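Local structure of probable arabinosyltransferase B (Mycobacterium tuberculosis H37Rv, 7BVF) at residues A[108-116]-A[124-132]. The protein polymerises arabinose into the arabinan of cell-wall arabinogalactan as a membrane-embedded arabinosyltransferase. Numbering follows the deposited sequence.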
loop_
_atom_site.group_PDB
_atom_site.type_symbol
_atom_site.label_atom_id
_atom_site.label_comp_id
_atom_site.label_asym_id
_atom_site.label_seq_id
_atom_site.Cartn_x
_atom_site.Cartn_y
_atom_site.Cartn_z
ATOM N N ASP A 108 -1.101 -20.574 -25.759
ATOM C CA ASP A 108 -1.846 -19.621 -26.577
ATOM C C ASP A 108 -1.205 -19.657 -27.953
ATOM O O ASP A 108 -0.345 -18.839 -28.279
ATOM C CB ASP A 108 -1.824 -18.233 -25.979
ATOM C CG ASP A 108 -2.567 -18.157 -24.664
ATOM O OD1 ASP A 108 -3.508 -18.952 -24.469
ATOM O OD2 ASP A 108 -2.210 -17.302 -23.826
ATOM N N ALA A 109 -1.626 -20.618 -28.766
ATOM C CA ALA A 109 -1.050 -20.763 -30.090
ATOM C C ALA A 109 -1.826 -19.974 -31.130
ATOM O O ALA A 109 -1.225 -19.395 -32.035
ATOM C CB ALA A 109 -0.996 -22.237 -30.490
ATOM N N ASN A 110 -3.154 -19.940 -31.017
ATOM C CA ASN A 110 -3.948 -19.137 -31.939
ATOM C C ASN A 110 -3.590 -17.667 -31.806
ATOM O O ASN A 110 -3.353 -16.977 -32.803
ATOM C CB ASN A 110 -5.432 -19.365 -31.683
ATOM C CG ASN A 110 -5.845 -20.792 -31.937
ATOM O OD1 ASN A 110 -6.062 -21.191 -33.078
ATOM N ND2 ASN A 110 -5.949 -21.574 -30.872
ATOM N N LEU A 111 -3.549 -17.172 -30.577
ATOM C CA LEU A 111 -2.925 -15.892 -30.308
ATOM C C LEU A 111 -1.428 -15.996 -30.572
ATOM O O LEU A 111 -0.848 -17.082 -30.529
ATOM C CB LEU A 111 -3.195 -15.479 -28.862
ATOM C CG LEU A 111 -2.698 -14.143 -28.317
ATOM C CD1 LEU A 111 -2.888 -13.036 -29.326
ATOM C CD2 LEU A 111 -3.426 -13.817 -27.027
ATOM N N GLN A 112 -0.814 -14.856 -30.880
ATOM C CA GLN A 112 0.642 -14.717 -31.023
ATOM C C GLN A 112 1.258 -15.796 -31.911
ATOM O O GLN A 112 2.321 -16.337 -31.613
ATOM C CB GLN A 112 1.327 -14.669 -29.652
ATOM C CG GLN A 112 1.315 -15.937 -28.826
ATOM C CD GLN A 112 1.344 -15.648 -27.353
ATOM O OE1 GLN A 112 1.385 -14.493 -26.939
ATOM N NE2 GLN A 112 1.316 -16.695 -26.545
ATOM N N ALA A 113 0.612 -16.084 -33.031
ATOM C CA ALA A 113 1.179 -16.972 -34.043
ATOM C C ALA A 113 0.361 -16.814 -35.314
ATOM O O ALA A 113 -0.654 -16.114 -35.338
ATOM C CB ALA A 113 1.208 -18.428 -33.581
ATOM N N LEU A 114 0.808 -17.479 -36.374
ATOM C CA LEU A 114 0.193 -17.368 -37.688
ATOM C C LEU A 114 -0.131 -18.759 -38.203
ATOM O O LEU A 114 0.711 -19.658 -38.133
ATOM C CB LEU A 114 1.119 -16.639 -38.660
ATOM C CG LEU A 114 0.625 -16.395 -40.080
ATOM C CD1 LEU A 114 1.020 -15.008 -40.513
ATOM C CD2 LEU A 114 1.203 -17.423 -41.024
ATOM N N PHE A 115 -1.344 -18.935 -38.724
ATOM C CA PHE A 115 -1.795 -20.219 -39.232
ATOM C C PHE A 115 -2.460 -20.039 -40.588
ATOM O O PHE A 115 -3.026 -18.986 -40.885
ATOM C CB PHE A 115 -2.759 -20.891 -38.258
ATOM C CG PHE A 115 -2.127 -21.276 -36.957
ATOM C CD1 PHE A 115 -1.410 -22.449 -36.842
ATOM C CD2 PHE A 115 -2.243 -20.466 -35.849
ATOM C CE1 PHE A 115 -0.823 -22.801 -35.649
ATOM C CE2 PHE A 115 -1.659 -20.820 -34.657
ATOM C CZ PHE A 115 -0.949 -21.984 -34.557
ATOM N N VAL A 116 -2.386 -21.086 -41.405
ATOM C CA VAL A 116 -2.886 -21.091 -42.777
ATOM C C VAL A 116 -3.929 -22.195 -42.914
ATOM O O VAL A 116 -3.956 -22.922 -43.911
ATOM C CB VAL A 116 -1.741 -21.249 -43.793
ATOM C CG1 VAL A 116 -2.203 -20.889 -45.192
ATOM C CG2 VAL A 116 -0.576 -20.369 -43.404
ATOM N N ASP A 124 -8.291 -20.493 -44.538
ATOM C CA ASP A 124 -8.199 -19.180 -43.921
ATOM C C ASP A 124 -6.827 -18.959 -43.302
ATOM O O ASP A 124 -6.285 -19.833 -42.610
ATOM C CB ASP A 124 -9.303 -18.967 -42.880
ATOM C CG ASP A 124 -9.438 -20.122 -41.936
ATOM O OD1 ASP A 124 -8.816 -21.163 -42.208
ATOM O OD2 ASP A 124 -10.161 -19.994 -40.926
ATOM N N VAL A 125 -6.292 -17.773 -43.574
ATOM C CA VAL A 125 -5.064 -17.280 -42.968
ATOM C C VAL A 125 -5.444 -16.428 -41.767
ATOM O O VAL A 125 -6.167 -15.433 -41.907
ATOM C CB VAL A 125 -4.238 -16.462 -43.971
ATOM C CG1 VAL A 125 -2.922 -16.065 -43.352
ATOM C CG2 VAL A 125 -4.027 -17.244 -45.247
ATOM N N THR A 126 -4.945 -16.815 -40.600
ATOM C CA THR A 126 -5.238 -16.184 -39.324
ATOM C C THR A 126 -3.966 -15.551 -38.769
ATOM O O THR A 126 -2.874 -15.704 -39.316
ATOM C CB THR A 126 -5.807 -17.215 -38.340
ATOM O OG1 THR A 126 -6.633 -18.142 -39.051
ATOM C CG2 THR A 126 -6.664 -16.548 -37.279
ATOM N N ASP A 127 -4.126 -14.824 -37.669
ATOM C CA ASP A 127 -3.028 -14.146 -36.990
ATOM C C ASP A 127 -3.334 -14.078 -35.502
ATOM O O ASP A 127 -4.057 -14.931 -34.979
ATOM C CB ASP A 127 -2.775 -12.756 -37.563
ATOM C CG ASP A 127 -1.303 -12.398 -37.564
ATOM O OD1 ASP A 127 -0.633 -12.659 -36.547
ATOM O OD2 ASP A 127 -0.808 -11.871 -38.579
ATOM N N ARG A 128 -2.767 -13.103 -34.801
ATOM C CA ARG A 128 -2.960 -13.035 -33.360
ATOM C C ARG A 128 -4.411 -12.705 -33.034
ATOM O O ARG A 128 -4.730 -11.581 -32.637
ATOM C CB ARG A 128 -2.024 -11.993 -32.749
ATOM C CG ARG A 128 -0.661 -11.927 -33.408
ATOM C CD ARG A 128 0.170 -10.800 -32.839
ATOM N NE ARG A 128 0.823 -11.179 -31.593
ATOM C CZ ARG A 128 2.137 -11.281 -31.444
ATOM N NH1 ARG A 128 2.648 -11.631 -30.275
ATOM N NH2 ARG A 128 2.940 -11.032 -32.463
ATOM N N ASN A 129 -5.287 -13.700 -33.219
ATOM C CA ASN A 129 -6.718 -13.658 -32.929
ATOM C C ASN A 129 -7.510 -12.800 -33.906
ATOM O O ASN A 129 -8.600 -12.339 -33.574
ATOM C CB ASN A 129 -7.000 -13.193 -31.496
ATOM C CG ASN A 129 -6.797 -14.291 -30.478
ATOM O OD1 ASN A 129 -6.292 -14.050 -29.384
ATOM N ND2 ASN A 129 -7.178 -15.509 -30.838
ATOM N N VAL A 130 -6.996 -12.573 -35.109
ATOM C CA VAL A 130 -7.729 -11.862 -36.149
ATOM C C VAL A 130 -7.678 -12.691 -37.423
ATOM O O VAL A 130 -6.645 -13.284 -37.749
ATOM C CB VAL A 130 -7.177 -10.437 -36.387
ATOM C CG1 VAL A 130 -7.136 -9.657 -35.092
ATOM C CG2 VAL A 130 -5.801 -10.479 -37.007
ATOM N N VAL A 131 -8.805 -12.760 -38.127
ATOM C CA VAL A 131 -8.883 -13.510 -39.378
ATOM C C VAL A 131 -8.424 -12.573 -40.489
ATOM O O VAL A 131 -9.157 -11.674 -40.900
ATOM C CB VAL A 131 -10.289 -14.050 -39.640
ATOM C CG1 VAL A 131 -10.329 -14.774 -40.975
ATOM C CG2 VAL A 131 -10.714 -14.973 -38.523
ATOM N N ILE A 132 -7.202 -12.777 -40.975
ATOM C CA ILE A 132 -6.679 -11.924 -42.032
ATOM C C ILE A 132 -7.403 -12.196 -43.341
ATOM O O ILE A 132 -7.832 -11.267 -44.034
ATOM C CB ILE A 132 -5.162 -12.115 -42.170
ATOM C CG1 ILE A 132 -4.442 -11.409 -41.031
ATOM C CG2 ILE A 132 -4.674 -11.573 -43.476
ATOM C CD1 ILE A 132 -2.988 -11.698 -41.011
#
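R128 lies against L111 and Q112 at the end of a β-hairpin whose strands, 122-126 and 131-136, run antiparallel. The hairpin belongs to the region assigned to the concanavalin-like domain, and the irregular segment 108-116 passes along its first strand and round its turn. R128 is at the centre of an inverse γ-turn.

Traced outward, the R128 side chain stays close to the 111-112 backbone. R128 CB lies 3.6 Å from Q112 N and also touches CD1 of L111. CG still faces Q112, near both its N and CA. The chain is extended about CB-CG, then bends at χ3 (82°), laying the guanidinium across Q112: R128 NE is 3.6 Å from Q112 CA, and that same CA sits over one face of the group. At the tip, R128 NH1 approaches Q112 CB at 3.4 Å. These carbon neighbours make this end of the contact van der Waals packing rather than a polar grip.

N129, next in the turn, turns its amide oxygen to the aliphatic part of L111: N129 OD1 lies 3.5 Å from L111 CB, and both L111 methyls and CG are also near this oxygen. N129 additionally packs on a polar side chain of another protein's chain in the assembly.

Farther along, L114 places CG 3.6 Å from T126 O, while the V116 and V125 side chains run alongside each other, V116 CG1 4.1 Å from V125 CG2. On segment 108-116, K104 joins two positions, forming a cation-π contact with the F115 ring and a hydrogen bond to N110 OD1. The one hydrogen bond between the segments is backbone to backbone: T126 N donates to F115 O at 2.9 Å, with a nearly straight N-H···O angle of 170°.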